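Local coordinates for protein 8-demethyl-8-aminoriboflavin-5'-phosphate synthase (Streptomyces davawensis, PDB 5MLD) that replaces the C-8 methyl group of riboflavin-5'-phosphate (FMN) by an amino group taken from glutamate, a step in the biosynthesis of the antibiotic roseoflavin, at residues K4-S15 / I37-D46; G128-H139 / A160-G171. All coordinates share one frame; numbering follows the deposited sequence.

Interaction 1 of 2, residues K4-S15 / I37-D46; sequences KALILNTTLRRS and IETEVVRVID. With 8DP (8-demethyl-8-aminoriboflavin-5'-phosphate), chain I.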
# COMPACT_ATOMS: atom_id res chain seq x y z
N LYS A 4 12.85 -25.17 -13.55
CA LYS A 4 13.72 -24.02 -13.73
C LYS A 4 13.23 -22.87 -12.87
O LYS A 4 12.03 -22.59 -12.83
CB LYS A 4 13.77 -23.55 -15.20
CG LYS A 4 14.20 -24.63 -16.17
CD LYS A 4 13.95 -24.19 -17.59
CE LYS A 4 13.94 -25.39 -18.52
NZ LYS A 4 15.00 -25.32 -19.56
N ALA A 5 14.18 -22.18 -12.23
CA ALA A 5 13.90 -20.95 -11.50
C ALA A 5 14.58 -19.79 -12.21
O ALA A 5 15.78 -19.85 -12.50
CB ALA A 5 14.41 -21.05 -10.06
N LEU A 6 13.82 -18.74 -12.50
CA LEU A 6 14.34 -17.55 -13.15
C LEU A 6 14.32 -16.43 -12.12
O LEU A 6 13.26 -16.10 -11.58
CB LEU A 6 13.50 -17.19 -14.37
CG LEU A 6 13.95 -15.91 -15.08
CD1 LEU A 6 15.40 -16.06 -15.61
CD2 LEU A 6 12.98 -15.55 -16.17
N ILE A 7 15.49 -15.86 -11.83
CA ILE A 7 15.63 -14.80 -10.83
C ILE A 7 15.95 -13.52 -11.57
O ILE A 7 16.97 -13.46 -12.27
CB ILE A 7 16.71 -15.13 -9.80
CG1 ILE A 7 16.46 -16.53 -9.19
CG2 ILE A 7 16.74 -14.03 -8.72
CD1 ILE A 7 17.58 -17.06 -8.29
N LEU A 8 15.11 -12.51 -11.43
CA LEU A 8 15.29 -11.24 -12.15
C LEU A 8 15.80 -10.21 -11.15
O LEU A 8 15.05 -9.75 -10.28
CB LEU A 8 13.99 -10.76 -12.80
CG LEU A 8 13.35 -11.76 -13.77
CD1 LEU A 8 12.07 -11.15 -14.36
CD2 LEU A 8 14.34 -12.14 -14.86
N ASN A 9 17.08 -9.85 -11.26
CA ASN A 9 17.61 -8.74 -10.47
C ASN A 9 17.18 -7.45 -11.15
O ASN A 9 17.62 -7.15 -12.27
CB ASN A 9 19.14 -8.82 -10.37
CG ASN A 9 19.69 -7.77 -9.45
OD1 ASN A 9 19.02 -6.77 -9.20
ND2 ASN A 9 20.88 -7.99 -8.93
N THR A 10 16.33 -6.68 -10.48
CA THR A 10 15.77 -5.47 -11.10
C THR A 10 16.47 -4.20 -10.61
O THR A 10 15.87 -3.11 -10.68
CB THR A 10 14.26 -5.42 -10.87
OG1 THR A 10 13.98 -5.47 -9.47
CG2 THR A 10 13.59 -6.66 -11.51
N THR A 11 17.71 -4.31 -10.15
CA THR A 11 18.51 -3.14 -9.83
C THR A 11 18.62 -2.20 -11.02
O THR A 11 18.57 -2.61 -12.18
CB THR A 11 19.92 -3.56 -9.38
OG1 THR A 11 20.69 -2.40 -9.07
CG2 THR A 11 20.63 -4.33 -10.50
N LEU A 12 18.82 -0.91 -10.73
CA LEU A 12 18.96 0.10 -11.77
C LEU A 12 20.39 0.31 -12.24
O LEU A 12 20.60 1.10 -13.17
CB LEU A 12 18.39 1.43 -11.27
CG LEU A 12 16.89 1.36 -11.00
CD1 LEU A 12 16.40 2.69 -10.46
CD2 LEU A 12 16.14 0.97 -12.27
N ARG A 13 21.36 -0.36 -11.64
CA ARG A 13 22.75 -0.20 -12.06
C ARG A 13 23.16 -1.34 -12.99
O ARG A 13 22.93 -2.51 -12.69
CB ARG A 13 23.67 -0.11 -10.84
CG ARG A 13 23.85 -1.40 -10.04
CD ARG A 13 24.37 -1.12 -8.64
NE ARG A 13 23.30 -0.63 -7.79
CZ ARG A 13 23.13 0.63 -7.40
NH1 ARG A 13 23.99 1.58 -7.77
NH2 ARG A 13 22.09 0.94 -6.62
N ARG A 14 23.76 -0.98 -14.12
CA ARG A 14 24.15 -1.93 -15.15
C ARG A 14 25.32 -2.80 -14.68
O ARG A 14 26.22 -2.33 -13.99
CB ARG A 14 24.54 -1.16 -16.42
CG ARG A 14 25.11 -1.98 -17.58
CD ARG A 14 25.25 -1.12 -18.87
NE ARG A 14 23.95 -0.70 -19.41
CZ ARG A 14 23.23 -1.42 -20.25
NH1 ARG A 14 23.67 -2.60 -20.66
NH2 ARG A 14 22.05 -0.98 -20.69
N SER A 15 25.32 -4.08 -15.07
CA SER A 15 26.44 -4.95 -14.73
C SER A 15 27.74 -4.38 -15.31
O SER A 15 27.74 -3.84 -16.43
CB SER A 15 26.24 -6.38 -15.27
OG SER A 15 25.05 -6.95 -14.76
N ILE A 37 16.73 -27.65 -8.82
CA ILE A 37 16.05 -26.68 -9.67
C ILE A 37 17.12 -25.80 -10.31
O ILE A 37 17.89 -25.14 -9.61
CB ILE A 37 15.03 -25.88 -8.86
CG1 ILE A 37 13.99 -26.86 -8.31
CG2 ILE A 37 14.38 -24.79 -9.71
CD1 ILE A 37 12.79 -26.25 -7.71
N GLU A 38 17.19 -25.85 -11.64
CA GLU A 38 18.21 -25.12 -12.37
C GLU A 38 17.87 -23.64 -12.33
O GLU A 38 16.72 -23.26 -12.56
CB GLU A 38 18.28 -25.60 -13.81
CG GLU A 38 18.34 -27.11 -13.96
CD GLU A 38 18.43 -27.55 -15.40
OE1 GLU A 38 17.83 -26.88 -16.27
OE2 GLU A 38 19.11 -28.57 -15.65
N THR A 39 18.87 -22.81 -12.03
CA THR A 39 18.64 -21.38 -11.85
C THR A 39 19.26 -20.59 -12.99
O THR A 39 20.28 -20.97 -13.56
CB THR A 39 19.22 -20.87 -10.53
OG1 THR A 39 20.65 -21.06 -10.54
CG2 THR A 39 18.62 -21.61 -9.38
N GLU A 40 18.63 -19.46 -13.29
CA GLU A 40 19.20 -18.48 -14.20
C GLU A 40 18.95 -17.11 -13.60
O GLU A 40 17.83 -16.83 -13.17
CB GLU A 40 18.55 -18.57 -15.57
CG GLU A 40 19.09 -17.55 -16.56
CD GLU A 40 18.62 -17.84 -17.96
OE1 GLU A 40 17.63 -18.60 -18.12
OE2 GLU A 40 19.26 -17.32 -18.91
N VAL A 41 19.98 -16.26 -13.56
CA VAL A 41 19.84 -14.89 -13.07
C VAL A 41 19.94 -13.96 -14.26
O VAL A 41 20.88 -14.07 -15.06
CB VAL A 41 20.92 -14.54 -12.02
CG1 VAL A 41 20.72 -13.10 -11.51
CG2 VAL A 41 20.93 -15.52 -10.87
N VAL A 42 18.98 -13.05 -14.39
CA VAL A 42 19.00 -12.03 -15.43
C VAL A 42 18.94 -10.68 -14.74
O VAL A 42 18.09 -10.47 -13.87
CB VAL A 42 17.81 -12.20 -16.40
CG1 VAL A 42 17.67 -10.99 -17.29
CG2 VAL A 42 18.02 -13.46 -17.25
N ARG A 43 19.86 -9.78 -15.09
CA ARG A 43 19.79 -8.41 -14.57
C ARG A 43 19.12 -7.59 -15.66
O ARG A 43 19.73 -7.29 -16.69
CB ARG A 43 21.16 -7.83 -14.21
CG ARG A 43 20.97 -6.45 -13.60
CD ARG A 43 22.32 -5.80 -13.22
NE ARG A 43 23.07 -6.58 -12.24
CZ ARG A 43 24.12 -6.10 -11.57
NH1 ARG A 43 24.51 -4.85 -11.76
NH2 ARG A 43 24.77 -6.86 -10.69
N VAL A 44 17.84 -7.26 -15.44
CA VAL A 44 17.00 -6.82 -16.54
C VAL A 44 17.46 -5.48 -17.10
O VAL A 44 17.30 -5.23 -18.30
CB VAL A 44 15.52 -6.78 -16.09
CG1 VAL A 44 15.08 -8.15 -15.58
CG2 VAL A 44 15.32 -5.76 -15.00
N ILE A 45 18.06 -4.62 -16.27
CA ILE A 45 18.50 -3.31 -16.74
C ILE A 45 19.64 -3.43 -17.75
O ILE A 45 19.90 -2.48 -18.51
CB ILE A 45 18.90 -2.41 -15.55
CG1 ILE A 45 18.92 -0.93 -15.96
CG2 ILE A 45 20.27 -2.79 -14.97
CD1 ILE A 45 17.57 -0.34 -16.15
N ASP A 46 20.33 -4.57 -17.80
CA ASP A 46 21.38 -4.75 -18.80
C ASP A 46 20.81 -4.88 -20.20
O ASP A 46 21.57 -4.79 -21.17
CB ASP A 46 22.20 -6.01 -18.55
CG ASP A 46 23.03 -5.94 -17.28
OD1 ASP A 46 23.23 -4.83 -16.75
OD2 ASP A 46 23.46 -7.01 -16.83
C4 8DP I . 17.56 1.15 -1.77
C5 8DP I . 17.54 2.44 -0.93
C8 8DP I . 16.99 5.15 -4.18
N3 8DP I . 13.73 4.28 -1.75
C2 8DP I . 19.49 -0.45 -2.35
N2 8DP I . 18.08 5.49 -5.06
N1 8DP I . 16.21 3.12 -1.21
C6 8DP I . 16.06 3.95 -2.27
O6 8DP I . 19.74 1.87 -2.59
N4 8DP I . 15.26 2.00 0.63
C12 8DP I . 14.81 4.56 -2.53
C13 8DP I . 15.13 2.84 -0.43
C14 8DP I . 13.89 3.42 -0.71
C15 8DP I . 12.81 3.10 0.13
C16 8DP I . 14.22 1.73 1.39
C1 8DP I . 20.31 -0.77 -3.61
C3 8DP I . 18.77 0.86 -2.66
C7 8DP I . 17.17 4.27 -3.09
C9 8DP I . 15.72 5.74 -4.42
O1 8DP I . 20.71 -3.90 -5.86
P1 8DP I . 20.88 -2.41 -5.51
O2 8DP I . 22.39 -2.11 -5.21
O3 8DP I . 20.36 -1.50 -6.62
O4 8DP I . 20.05 -2.12 -4.15
O5 8DP I . 18.66 -1.53 -2.08
O7 8DP I . 16.62 0.33 -1.76
C10 8DP I . 15.51 6.69 -5.58
C11 8DP I . 14.65 5.43 -3.61
O8 8DP I . 11.54 3.63 -0.09
N5 8DP I . 13.01 2.26 1.16
O9 8DP I . 14.32 0.85 2.50
O HOH W 1 18.10 -4.79 -13.42
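Strands 4-9 and 38-43 run side by side and parallel, their axes 4.7 Å apart at closest approach and crossing at -23°. Six backbone hydrogen bonds zip them together, from Ala-5 N on Glu-38 O at one end to Val-44 N on Asn-9 O at the other. Past Asn-9 the strand pairing ends, and a water links the two loops: it donates to Asn-9 O and Thr-11 O and accepts from Ile-45 N. On one face Leu-8 lies alongside Val-42, CD2 on CB at 3.8 Å, and Leu-6 CD1 reaches Val-42 CG2. Ala-5, Ile-7, Asn-9, Thr-39, Val-41 and Arg-43 point to the other face, where helix 20-34 packs. This helix connects the two strands, and the three form the first beta-alpha-beta unit of the flavodoxin-like fold. The phosphate-binding loop leaves strand 4-9 at its C-terminal end. Asn-9 OD1 accepts from Thr-11 N at 2.9 Å, an Asx turn that shapes the loop start. Thr-11 OG1 then bonds the ligand phosphate oxygen O3 at 2.6 Å. Arg-13 NH2 donates to the same O3 at 3.0 Å, with the oxygen in the guanidinium plane at its edge. Arg-13 also helps position the donor glutamate. Arg-43 ties this loop to the neighbouring strand. Its CG stands opposite the backbone N (chi1 -176°), and the bend at chi3 brings NH1 within 3.0 Å of Arg-13 O, which it meets from above the carbonyl plane. Thr-11 CG2 and Ser-15 OG lie over opposite faces of the Arg-43 guanidinium. Asp-46 grips Ser-15 twice: OD1 takes Ser-15 N at 2.8 Å, and OD2 takes Ser-15 OG on its syn lone pair at 2.6 Å. Arg-14 NH1 bonds Asp-46 O, and Arg-14 NH2 forms a salt bridge with Glu-52 of the second subunit.

Interaction 2 of 2, residues G128-H139 / A160-G171; sequences GLLMCGNEDGAH and AAAYWLGPAGTG. With 8DP (8-demethyl-8-aminoriboflavin-5'-phosphate), chain I.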
# COMPACT_ATOMS: atom_id res chain seq x y z
N GLY A 128 8.27 -16.22 -6.08
CA GLY A 128 8.89 -15.83 -4.84
C GLY A 128 9.47 -14.44 -5.00
O GLY A 128 9.47 -13.87 -6.09
N LEU A 129 9.98 -13.91 -3.90
CA LEU A 129 10.41 -12.52 -3.90
C LEU A 129 11.66 -12.40 -3.05
O LEU A 129 11.71 -12.95 -1.94
CB LEU A 129 9.28 -11.66 -3.37
CG LEU A 129 9.28 -10.17 -3.62
CD1 LEU A 129 9.30 -9.89 -5.13
CD2 LEU A 129 8.00 -9.67 -3.01
N LEU A 130 12.67 -11.70 -3.57
CA LEU A 130 13.82 -11.24 -2.79
C LEU A 130 13.84 -9.72 -2.83
O LEU A 130 13.72 -9.13 -3.91
CB LEU A 130 15.13 -11.80 -3.34
CG LEU A 130 15.28 -13.33 -3.35
CD1 LEU A 130 16.54 -13.72 -4.07
CD2 LEU A 130 15.27 -13.93 -1.92
N MET A 131 13.98 -9.07 -1.67
CA MET A 131 13.94 -7.61 -1.65
C MET A 131 15.07 -7.05 -0.79
O MET A 131 15.47 -7.66 0.22
CB MET A 131 12.60 -7.08 -1.13
CG MET A 131 11.42 -7.32 -2.03
SD MET A 131 9.89 -7.01 -1.14
CE MET A 131 9.83 -8.36 0.02
N CYS A 132 15.56 -5.88 -1.16
CA CYS A 132 16.61 -5.21 -0.40
C CYS A 132 16.26 -3.73 -0.32
O CYS A 132 16.07 -3.09 -1.35
CB CYS A 132 17.98 -5.38 -1.07
SG CYS A 132 19.26 -5.05 0.09
N GLY A 133 16.16 -3.19 0.90
CA GLY A 133 15.99 -1.76 1.07
C GLY A 133 16.94 -1.27 2.15
O GLY A 133 17.48 -2.06 2.92
N ASN A 134 17.13 0.05 2.20
CA ASN A 134 17.96 0.55 3.29
C ASN A 134 17.24 0.54 4.63
O ASN A 134 17.90 0.45 5.68
CB ASN A 134 18.47 1.97 2.98
CG ASN A 134 19.57 1.97 1.94
OD1 ASN A 134 19.98 0.90 1.45
ND2 ASN A 134 20.06 3.15 1.59
N GLU A 135 15.90 0.64 4.63
CA GLU A 135 15.19 0.79 5.89
C GLU A 135 13.74 0.30 5.90
O GLU A 135 13.27 -0.12 6.95
CB GLU A 135 15.19 2.26 6.34
CG GLU A 135 14.54 3.20 5.35
CD GLU A 135 13.93 4.45 5.97
OE1 GLU A 135 13.39 5.27 5.20
OE2 GLU A 135 13.96 4.62 7.21
N ASP A 136 13.00 0.38 4.79
CA ASP A 136 11.56 0.23 4.92
C ASP A 136 10.90 -0.06 3.58
O ASP A 136 11.30 0.50 2.56
CB ASP A 136 10.97 1.51 5.54
CG ASP A 136 9.50 1.42 5.79
OD1 ASP A 136 9.06 0.49 6.49
OD2 ASP A 136 8.78 2.30 5.29
N GLY A 137 9.87 -0.91 3.60
CA GLY A 137 9.03 -1.10 2.42
C GLY A 137 8.84 -2.55 1.99
O GLY A 137 8.10 -2.81 1.03
N ALA A 138 9.49 -3.48 2.69
CA ALA A 138 9.52 -4.87 2.23
C ALA A 138 8.12 -5.47 2.14
O ALA A 138 7.73 -6.02 1.11
CB ALA A 138 10.42 -5.69 3.14
N HIS A 139 7.35 -5.42 3.23
CA HIS A 139 6.04 -6.07 3.20
C HIS A 139 5.06 -5.36 2.25
O HIS A 139 4.20 -6.01 1.64
CB HIS A 139 5.49 -6.18 4.62
CG HIS A 139 6.27 -7.13 5.48
ND1 HIS A 139 7.15 -6.71 6.46
CD2 HIS A 139 6.36 -8.48 5.46
CE1 HIS A 139 7.72 -7.76 7.02
NE2 HIS A 139 7.25 -8.85 6.44
N ALA A 160 6.99 -16.69 1.21
CA ALA A 160 7.55 -16.62 -0.13
C ALA A 160 8.39 -15.37 -0.38
O ALA A 160 8.94 -15.25 -1.48
CB ALA A 160 6.44 -16.67 -1.17
N ALA A 161 8.48 -14.44 0.57
CA ALA A 161 9.20 -13.18 0.38
C ALA A 161 10.30 -13.05 1.42
O ALA A 161 10.01 -13.00 2.63
CB ALA A 161 8.24 -12.00 0.48
N ALA A 162 11.55 -12.99 0.97
CA ALA A 162 12.71 -12.80 1.84
C ALA A 162 13.36 -11.45 1.54
O ALA A 162 13.37 -11.01 0.39
CB ALA A 162 13.74 -13.91 1.64
N TYR A 163 13.92 -10.81 2.57
CA TYR A 163 14.32 -9.42 2.41
C TYR A 163 15.37 -9.06 3.45
O TYR A 163 15.54 -9.75 4.46
CB TYR A 163 13.09 -8.49 2.52
CG TYR A 163 12.41 -8.60 3.86
CD1 TYR A 163 11.43 -9.54 4.07
CD2 TYR A 163 12.77 -7.77 4.92
CE1 TYR A 163 10.83 -9.67 5.29
CE2 TYR A 163 12.16 -7.89 6.15
CZ TYR A 163 11.19 -8.85 6.33
OH TYR A 163 10.57 -9.01 7.54
N TRP A 164 16.06 -7.95 3.18
CA TRP A 164 16.94 -7.30 4.14
C TRP A 164 16.56 -5.83 4.23
O TRP A 164 16.29 -5.19 3.22
CB TRP A 164 18.42 -7.43 3.75
CG TRP A 164 19.37 -6.85 4.80
CD1 TRP A 164 19.95 -7.52 5.83
CD2 TRP A 164 19.83 -5.50 4.88
NE1 TRP A 164 20.73 -6.68 6.57
CE2 TRP A 164 20.70 -5.42 6.00
CE3 TRP A 164 19.61 -4.35 4.12
CZ2 TRP A 164 21.33 -4.23 6.38
CZ3 TRP A 164 20.24 -3.16 4.49
CH2 TRP A 164 21.10 -3.11 5.62
N LEU A 165 16.54 -5.31 5.45
CA LEU A 165 16.37 -3.89 5.73
C LEU A 165 17.25 -3.54 6.92
O LEU A 165 17.41 -4.35 7.84
CB LEU A 165 14.92 -3.52 6.09
CG LEU A 165 13.80 -3.91 5.12
CD1 LEU A 165 12.50 -3.63 5.88
CD2 LEU A 165 13.88 -3.14 3.82
N GLY A 166 17.81 -2.33 6.91
CA GLY A 166 18.38 -1.79 8.12
C GLY A 166 17.35 -1.06 8.98
O GLY A 166 16.14 -1.10 8.72
N PRO A 167 17.80 -0.40 10.05
CA PRO A 167 16.88 0.38 10.88
C PRO A 167 16.42 1.65 10.16
O PRO A 167 16.95 2.02 9.12
CB PRO A 167 17.74 0.72 12.11
CG PRO A 167 19.11 0.86 11.53
CD PRO A 167 19.21 -0.20 10.44
N ALA A 168 15.43 2.32 10.76
CA ALA A 168 15.03 3.65 10.29
C ALA A 168 16.26 4.50 10.03
O ALA A 168 17.13 4.63 10.90
CB ALA A 168 14.12 4.32 11.33
N GLY A 169 16.37 5.03 8.82
CA GLY A 169 17.55 5.80 8.48
C GLY A 169 17.77 5.84 6.98
O GLY A 169 16.92 5.43 6.19
N THR A 170 18.95 6.35 6.61
CA THR A 170 19.31 6.56 5.21
C THR A 170 20.11 5.41 4.63
O THR A 170 20.39 5.41 3.43
CB THR A 170 20.16 7.81 5.07
OG1 THR A 170 21.36 7.61 5.81
CG2 THR A 170 19.41 9.04 5.59
N GLY A 171 20.51 4.46 5.47
CA GLY A 171 21.48 3.45 5.08
C GLY A 171 22.49 3.22 6.18
O GLY A 171 22.35 3.74 7.29
C4 8DP I . 17.56 1.15 -1.77
C5 8DP I . 17.54 2.44 -0.93
C8 8DP I . 16.99 5.15 -4.18
N3 8DP I . 13.73 4.28 -1.75
C2 8DP I . 19.49 -0.45 -2.35
N2 8DP I . 18.08 5.49 -5.06
N1 8DP I . 16.21 3.12 -1.21
C6 8DP I . 16.06 3.95 -2.27
O6 8DP I . 19.74 1.87 -2.59
N4 8DP I . 15.26 2.00 0.63
C12 8DP I . 14.81 4.56 -2.53
C13 8DP I . 15.13 2.84 -0.43
C14 8DP I . 13.89 3.42 -0.71
C15 8DP I . 12.81 3.10 0.13
C16 8DP I . 14.22 1.73 1.39
C1 8DP I . 20.31 -0.77 -3.61
C3 8DP I . 18.77 0.86 -2.66
C7 8DP I . 17.17 4.27 -3.09
C9 8DP I . 15.72 5.74 -4.42
O1 8DP I . 20.71 -3.90 -5.86
P1 8DP I . 20.88 -2.41 -5.51
O2 8DP I . 22.39 -2.11 -5.21
O3 8DP I . 20.36 -1.50 -6.62
O4 8DP I . 20.05 -2.12 -4.15
O5 8DP I . 18.66 -1.53 -2.08
O7 8DP I . 16.62 0.33 -1.76
C10 8DP I . 15.51 6.69 -5.58
C11 8DP I . 14.65 5.43 -3.61
O8 8DP I . 11.54 3.63 -0.09
N5 8DP I . 13.01 2.26 1.16
O9 8DP I . 14.32 0.85 2.50
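Glu-135 CB sits 3.3 Å from Pro-167 O, and its carboxylate holds the loop after strand 161-164. Gly-169 N donates to Glu-135 OE2 at 2.9 Å, approaching from above the carboxylate plane. Asn-134 ND2 donates to Thr-170 O at 2.9 Å, from above that carbonyl's plane. The amide of Asn-134 meanwhile lies against the ribityl chain of the ligand, with CG 3.5 Å from C5. The backbone turn here binds the pyrimidine end of the flavin. Glu-135 N and Asp-136 N both donate to ligand O9, each at 2.7 Å, and ligand N5 donates to Asp-136 O. The backbone at Gly-133 runs close beside ligand O9. This turn follows the C-terminal end of strand 125-132, the usual place for the flavin in the flavodoxin-like fold. Strand 161-164 lies parallel to it, joined by backbone bonds up to Gly-133 N on Trp-164 O. Ala-138 CB sits over one face of the Tyr-163 ring, offset toward the rim, in a CH-pi contact 3.9 Å from the centroid. The His-139 ring meets the Tyr-163 ring obliquely, with planes at 72°. Leu-165 CD1 packs on the same Ala-138 methyl at the start of helix 138-152. Cys-132 SG approaches the Trp-164 ring obliquely, and Trp-164 also meets His-182 and Tyr-174 edge-to-face. Other subunits complete the outer shell. Glu-135 OE2 also bonds Tyr-163 OH of the fourth subunit, and the reverse pair forms as well. Glu-135 OE1 of this chain bonds Tyr-240 OH of the third subunit.

In the fold
Interaction 1 closes before interaction 2 opens along the chain, and both belong to one sheet. Strand 84-92 lies between them: it pairs with strand 4-9 on one side and strand 125-132 on the other. The centres are 18 Å apart, and the nearest atoms come within about 5 Å without touching. The same ligand bridges them. Residues 4-15 hold its phosphate, and residues 128-139 hold the pyrimidine end of its flavin ring. Ser-19, Gln-20, Thr-21 and Asn-94 add further bonds. Interaction 1 lies mainly against the second subunit and interaction 2 against the fourth and third, so several subunits surround the site, consistent with the homotetramer.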